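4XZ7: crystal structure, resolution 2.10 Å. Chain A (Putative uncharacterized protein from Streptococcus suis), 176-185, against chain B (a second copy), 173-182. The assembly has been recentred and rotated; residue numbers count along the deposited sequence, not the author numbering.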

ATOM      1  N   TYR A 176       0.651  -3.435  -2.813  1.00 15.75           N
ATOM      2  CA  TYR A 176       1.098  -2.433  -1.869  1.00 15.54           C
ATOM      3  C   TYR A 176      -0.079  -1.899  -1.080  1.00 15.82           C
ATOM      4  O   TYR A 176       0.039  -1.716   0.119  1.00 25.86           O
ATOM      5  CB  TYR A 176       1.842  -1.286  -2.574  1.00 22.48           C
ATOM      6  CG  TYR A 176       3.309  -1.594  -2.766  1.00 22.75           C
ATOM      7  CD1 TYR A 176       4.231  -1.276  -1.785  1.00 19.50           C
ATOM      8  CD2 TYR A 176       3.767  -2.248  -3.920  1.00 30.70           C
ATOM      9  CE1 TYR A 176       5.582  -1.575  -1.937  1.00 26.09           C
ATOM     10  CE2 TYR A 176       5.132  -2.554  -4.085  1.00 30.49           C
ATOM     11  CZ  TYR A 176       6.028  -2.212  -3.080  1.00 29.22           C
ATOM     12  OH  TYR A 176       7.373  -2.485  -3.206  1.00 35.24           O
ATOM     13  N   THR A 177      -1.210  -1.655  -1.736  1.00 15.24           N
ATOM     14  CA  THR A 177      -2.403  -1.234  -0.997  1.00 17.97           C
ATOM     15  C   THR A 177      -2.712  -2.236   0.130  1.00 23.02           C
ATOM     16  O   THR A 177      -2.823  -1.873   1.325  1.00 17.73           O
ATOM     17  CB  THR A 177      -3.630  -1.116  -1.927  1.00 20.48           C
ATOM     18  OG1 THR A 177      -3.284  -0.315  -3.068  1.00 19.15           O
ATOM     19  CG2 THR A 177      -4.813  -0.491  -1.209  1.00 15.83           C
ATOM     20  N   HIS A 178      -2.800  -3.506  -0.255  1.00 21.04           N
ATOM     21  CA  HIS A 178      -3.068  -4.572   0.707  1.00 19.06           C
ATOM     22  C   HIS A 178      -2.039  -4.646   1.833  1.00 18.71           C
ATOM     23  O   HIS A 178      -2.413  -4.735   3.008  1.00 16.65           O
ATOM     24  CB  HIS A 178      -3.129  -5.927   0.017  1.00 24.79           C
ATOM     25  CG  HIS A 178      -3.332  -7.063   0.964  1.00 23.84           C
ATOM     26  ND1 HIS A 178      -4.528  -7.279   1.617  1.00 24.13           N
ATOM     27  CD2 HIS A 178      -2.492  -8.044   1.374  1.00 20.34           C
ATOM     28  CE1 HIS A 178      -4.411  -8.343   2.391  1.00 26.51           C
ATOM     29  NE2 HIS A 178      -3.187  -8.828   2.261  1.00 25.72           N
ATOM     30  N   ASN A 179      -0.756  -4.648   1.492  1.00 16.22           N
ATOM     31  CA  ASN A 179       0.271  -4.714   2.532  1.00 24.44           C
ATOM     32  C   ASN A 179       0.277  -3.479   3.423  1.00 25.77           C
ATOM     33  O   ASN A 179       0.733  -3.545   4.561  1.00 23.97           O
ATOM     34  CB  ASN A 179       1.661  -4.929   1.926  1.00 15.37           C
ATOM     35  CG  ASN A 179       1.894  -6.390   1.532  1.00 18.54           C
ATOM     36  OD1 ASN A 179       1.278  -7.295   2.093  1.00 20.46           O
ATOM     37  ND2 ASN A 179       2.771  -6.620   0.557  1.00 24.71           N
ATOM     38  N   SER A 180      -0.244  -2.364   2.914  1.00 20.82           N
ATOM     39  CA  SER A 180      -0.255  -1.114   3.671  1.00 19.39           C
ATOM     40  C   SER A 180      -1.425  -1.067   4.653  1.00 24.36           C
ATOM     41  O   SER A 180      -1.339  -0.371   5.659  1.00 20.72           O
ATOM     42  CB  SER A 180      -0.319   0.100   2.721  1.00 13.81           C
ATOM     43  OG  SER A 180      -1.629   0.244   2.165  1.00 14.14           O
ATOM     44  N   VAL A 181      -2.531  -1.759   4.352  1.00 14.45           N
ATOM     45  CA  VAL A 181      -3.679  -1.698   5.251  1.00 14.62           C
ATOM     46  C   VAL A 181      -3.878  -2.947   6.137  1.00 23.81           C
ATOM     47  O   VAL A 181      -4.600  -2.897   7.129  1.00 19.09           O
ATOM     48  CB  VAL A 181      -5.014  -1.469   4.482  1.00 18.29           C
ATOM     49  CG1 VAL A 181      -4.917  -0.234   3.610  1.00 20.16           C
ATOM     50  CG2 VAL A 181      -5.399  -2.709   3.654  1.00 25.27           C
ATOM     51  N   LYS A 182      -3.260  -4.065   5.786  1.00 15.15           N
ATOM     52  CA  LYS A 182      -3.579  -5.316   6.474  1.00 25.11           C
ATOM     53  C   LYS A 182      -3.132  -5.332   7.929  1.00 20.63           C
ATOM     54  O   LYS A 182      -3.663  -6.107   8.708  1.00 15.86           O
ATOM     55  CB  LYS A 182      -2.944  -6.496   5.761  1.00 15.96           C
ATOM     56  CG  LYS A 182      -1.438  -6.495   5.849  1.00 15.60           C
ATOM     57  CD  LYS A 182      -0.873  -7.709   5.115  1.00 21.70           C
ATOM     58  CE  LYS A 182       0.627  -7.784   5.270  1.00 23.59           C
ATOM     59  NZ  LYS A 182       1.164  -8.855   4.386  1.00 19.49           N
ATOM     60  N   ASN A 183      -2.160  -4.482   8.287  1.00 17.92           N
ATOM     61  CA  ASN A 183      -1.617  -4.469   9.652  1.00 14.76           C
ATOM     62  C   ASN A 183      -2.020  -3.240  10.458  1.00 20.96           C
ATOM     63  O   ASN A 183      -1.507  -3.040  11.560  1.00 14.28           O
ATOM     64  CB  ASN A 183      -0.078  -4.563   9.624  1.00 14.51           C
ATOM     65  CG  ASN A 183       0.407  -5.915   9.174  1.00 19.75           C
ATOM     66  OD1 ASN A 183      -0.394  -6.818   8.952  1.00 17.90           O
ATOM     67  ND2 ASN A 183       1.721  -6.067   9.029  1.00 21.12           N
ATOM     68  N   ILE A 184      -2.913  -2.409   9.908  1.00 20.74           N
ATOM     69  CA  ILE A 184      -3.429  -1.244  10.637  1.00 19.27           C
ATOM     70  C   ILE A 184      -4.936  -1.350  10.802  1.00 17.14           C
ATOM     71  O   ILE A 184      -5.558  -2.317  10.342  1.00 15.42           O
ATOM     72  CB  ILE A 184      -3.062   0.085   9.936  1.00 22.53           C
ATOM     73  CG1 ILE A 184      -3.593   0.127   8.505  1.00 13.88           C
ATOM     74  CG2 ILE A 184      -1.549   0.283   9.937  1.00 13.36           C
ATOM     75  CD1 ILE A 184      -3.535   1.505   7.889  1.00 18.61           C
ATOM     76  N   ASN A 185      -5.527  -0.364  11.470  1.00 14.43           N
ATOM     77  CA  ASN A 185      -6.899  -0.512  11.966  1.00 14.88           C
ATOM     78  C   ASN A 185      -7.008  -1.814  12.733  1.00 20.27           C
ATOM     79  O   ASN A 185      -7.930  -2.598  12.546  1.00 16.41           O
ATOM     80  CB  ASN A 185      -7.897  -0.453  10.803  1.00 20.10           C
ATOM     81  CG  ASN A 185      -7.612   0.731   9.884  1.00 28.98           C
ATOM     82  OD1 ASN A 185      -7.602   1.876  10.331  1.00 26.51           O
ATOM     83  ND2 ASN A 185      -7.302   0.451   8.619  1.00 31.05           N
TER
ATOM     84  N   TYR B 173       2.519   3.483   7.222  1.00 14.23           N
ATOM     85  CA  TYR B 173       1.754   2.606   6.339  1.00 17.64           C
ATOM     86  C   TYR B 173       0.790   3.369   5.426  1.00 18.79           C
ATOM     87  O   TYR B 173       0.675   3.072   4.218  1.00 18.29           O
ATOM     88  CB  TYR B 173       0.966   1.588   7.159  1.00 12.82           C
ATOM     89  CG  TYR B 173       1.748   0.351   7.537  1.00 15.03           C
ATOM     90  CD1 TYR B 173       2.340  -0.457   6.563  1.00 16.87           C
ATOM     91  CD2 TYR B 173       1.871  -0.029   8.864  1.00 17.53           C
ATOM     92  CE1 TYR B 173       3.038  -1.617   6.911  1.00 14.58           C
ATOM     93  CE2 TYR B 173       2.551  -1.182   9.222  1.00 15.15           C
ATOM     94  CZ  TYR B 173       3.126  -1.972   8.246  1.00 17.19           C
ATOM     95  OH  TYR B 173       3.794  -3.108   8.619  1.00 14.86           O
ATOM     96  N   SER B 174       0.110   4.357   6.001  1.00 19.00           N
ATOM     97  CA  SER B 174      -0.923   5.077   5.271  1.00 21.07           C
ATOM     98  C   SER B 174      -0.359   5.916   4.125  1.00 22.81           C
ATOM     99  O   SER B 174      -1.046   6.165   3.126  1.00 22.79           O
ATOM    100  CB  SER B 174      -1.710   5.932   6.238  1.00 25.10           C
ATOM    101  OG  SER B 174      -2.419   5.068   7.112  1.00 30.95           O
ATOM    102  N   LYS B 175       0.899   6.327   4.246  1.00 19.83           N
ATOM    103  CA  LYS B 175       1.570   6.930   3.088  1.00 22.21           C
ATOM    104  C   LYS B 175       1.709   5.938   1.927  1.00 24.84           C
ATOM    105  O   LYS B 175       1.567   6.301   0.748  1.00 26.33           O
ATOM    106  CB  LYS B 175       2.947   7.463   3.482  1.00 18.71           C
ATOM    107  CG  LYS B 175       2.865   8.697   4.369  1.00 25.81           C
ATOM    108  CD  LYS B 175       4.233   9.018   4.946  1.00 28.90           C
ATOM    109  CE  LYS B 175       4.155  10.130   5.989  1.00 35.03           C
ATOM    110  NZ  LYS B 175       5.533  10.459   6.472  1.00 43.16           N
ATOM    111  N   TYR B 176       2.001   4.686   2.252  1.00 19.84           N
ATOM    112  CA  TYR B 176       2.016   3.667   1.217  1.00 21.40           C
ATOM    113  C   TYR B 176       0.626   3.430   0.654  1.00 18.71           C
ATOM    114  O   TYR B 176       0.501   3.227  -0.538  1.00 18.53           O
ATOM    115  CB  TYR B 176       2.605   2.361   1.731  1.00 21.89           C
ATOM    116  CG  TYR B 176       4.097   2.360   1.608  1.00 23.74           C
ATOM    117  CD1 TYR B 176       4.715   1.953   0.437  1.00 21.83           C
ATOM    118  CD2 TYR B 176       4.895   2.811   2.657  1.00 24.59           C
ATOM    119  CE1 TYR B 176       6.082   1.973   0.318  1.00 23.92           C
ATOM    120  CE2 TYR B 176       6.268   2.824   2.546  1.00 28.26           C
ATOM    121  CZ  TYR B 176       6.851   2.405   1.373  1.00 29.94           C
ATOM    122  OH  TYR B 176       8.221   2.419   1.258  1.00 40.89           O
ATOM    123  N   THR B 177      -0.412   3.466   1.488  1.00 23.25           N
ATOM    124  CA  THR B 177      -1.775   3.322   0.957  1.00 23.94           C
ATOM    125  C   THR B 177      -2.016   4.385  -0.129  1.00 26.86           C
ATOM    126  O   THR B 177      -2.409   4.074  -1.287  1.00 22.34           O
ATOM    127  CB  THR B 177      -2.850   3.458   2.057  1.00 18.28           C
ATOM    128  OG1 THR B 177      -2.574   2.545   3.128  1.00 19.66           O
ATOM    129  CG2 THR B 177      -4.225   3.119   1.495  1.00 21.22           C
ATOM    130  N   HIS B 178      -1.749   5.637   0.242  1.00 25.96           N
ATOM    131  CA  HIS B 178      -1.923   6.736  -0.705  1.00 26.54           C
ATOM    132  C   HIS B 178      -1.128   6.559  -2.001  1.00 25.20           C
ATOM    133  O   HIS B 178      -1.696   6.665  -3.100  1.00 23.74           O
ATOM    134  CB  HIS B 178      -1.532   8.076  -0.100  1.00 25.04           C
ATOM    135  CG  HIS B 178      -1.534   9.182  -1.110  1.00 25.37           C
ATOM    136  ND1 HIS B 178      -2.682   9.590  -1.750  1.00 24.87           N
ATOM    137  CD2 HIS B 178      -0.527   9.923  -1.632  1.00 25.73           C
ATOM    138  CE1 HIS B 178      -2.387  10.551  -2.608  1.00 31.16           C
ATOM    139  NE2 HIS B 178      -1.086  10.774  -2.554  1.00 29.68           N
ATOM    140  N   ASN B 179       0.171   6.293  -1.885  1.00 16.59           N
ATOM    141  CA  ASN B 179       0.985   6.179  -3.101  1.00 26.33           C
ATOM    142  C   ASN B 179       0.568   4.969  -3.938  1.00 24.83           C
ATOM    143  O   ASN B 179       0.680   4.978  -5.164  1.00 24.94           O
ATOM    144  CB  ASN B 179       2.478   6.105  -2.766  1.00 24.97           C
ATOM    145  CG  ASN B 179       3.065   7.465  -2.366  1.00 30.80           C
ATOM    146  OD1 ASN B 179       2.774   8.496  -2.983  1.00 25.65           O
ATOM    147  ND2 ASN B 179       3.901   7.464  -1.324  1.00 25.59           N
ATOM    148  N   SER B 180       0.061   3.929  -3.282  1.00 16.41           N
ATOM    149  CA  SER B 180      -0.364   2.747  -4.017  1.00 17.02           C
ATOM    150  C   SER B 180      -1.679   2.963  -4.769  1.00 17.81           C
ATOM    151  O   SER B 180      -1.945   2.249  -5.745  1.00 20.32           O
ATOM    152  CB  SER B 180      -0.504   1.558  -3.071  1.00 20.97           C
ATOM    153  OG  SER B 180      -1.759   1.602  -2.421  1.00 15.01           O
ATOM    154  N   VAL B 181      -2.513   3.921  -4.339  1.00 16.59           N
ATOM    155  CA  VAL B 181      -3.793   4.108  -5.052  1.00 17.89           C
ATOM    156  C   VAL B 181      -3.867   5.344  -5.960  1.00 16.50           C
ATOM    157  O   VAL B 181      -4.763   5.438  -6.784  1.00 20.52           O
ATOM    158  CB  VAL B 181      -5.036   4.173  -4.083  1.00 20.08           C
ATOM    159  CG1 VAL B 181      -5.178   2.891  -3.294  1.00 17.13           C
ATOM    160  CG2 VAL B 181      -4.982   5.390  -3.156  1.00 15.84           C
ATOM    161  N   LYS B 182      -2.933   6.277  -5.843  1.00 19.65           N
ATOM    162  CA  LYS B 182      -3.085   7.557  -6.545  1.00 22.65           C
ATOM    163  C   LYS B 182      -2.966   7.431  -8.074  1.00 24.90           C
ATOM    164  O   LYS B 182      -3.471   8.277  -8.815  1.00 23.06           O
ATOM    165  CB  LYS B 182      -2.065   8.564  -6.012  1.00 18.80           C
ATOM    166  CG  LYS B 182      -0.605   8.207  -6.306  1.00 19.87           C
ATOM    167  CD  LYS B 182       0.369   9.190  -5.643  1.00 25.82           C
ATOM    168  CE  LYS B 182       1.793   9.033  -6.204  1.00 28.01           C
ATOM    169  NZ  LYS B 182       2.789   9.895  -5.526  1.00 31.91           N
TER

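The closest contacts are polar and small: two hydroxyl pairs, related by the near-symmetry of the two copies, join helices that run nearly antiparallel, at 161°, whose axes approach to 8.1 Å. Thr A177 OG1 lies 2.5 Å from Ser B180 OG, and Thr B177 OG1 lies 2.7 Å from Ser A180 OG, both hydrogen bonds. Each serine, in the p rotamer, also donates back to its own helix, Ser A180 OG to Thr A177 O at 2.6 Å and Ser B180 OG to Thr B177 O at 2.8 Å, so each serine hydroxyl links a carbonyl of its own helix to the threonine hydroxyl of the other chain. Short side chains suit this spacing: the CA atoms of Thr A177 and Thr B177 come within 5.0 Å.

Beside the hydroxyls, Tyr A176 and Tyr B176, both m, meet at CD1 to CD1, 3.9 Å, while the CB of each packs on a serine CB, Tyr A176 on Ser B180 at 3.7 Å and Tyr B176 on Ser A180 at 3.8 Å.

A type I turn from Val A181 to Ile A184 carries the chain on and extends the contact. Tyr B173 is buried and has more of its surface covered by the other stretch, 100 Å², than any other residue here; its CB sits 3.4 Å from Ser A180 O, and its CD2 meets Ile A184 CG2 at 3.6 Å, a greasy partner for the ring.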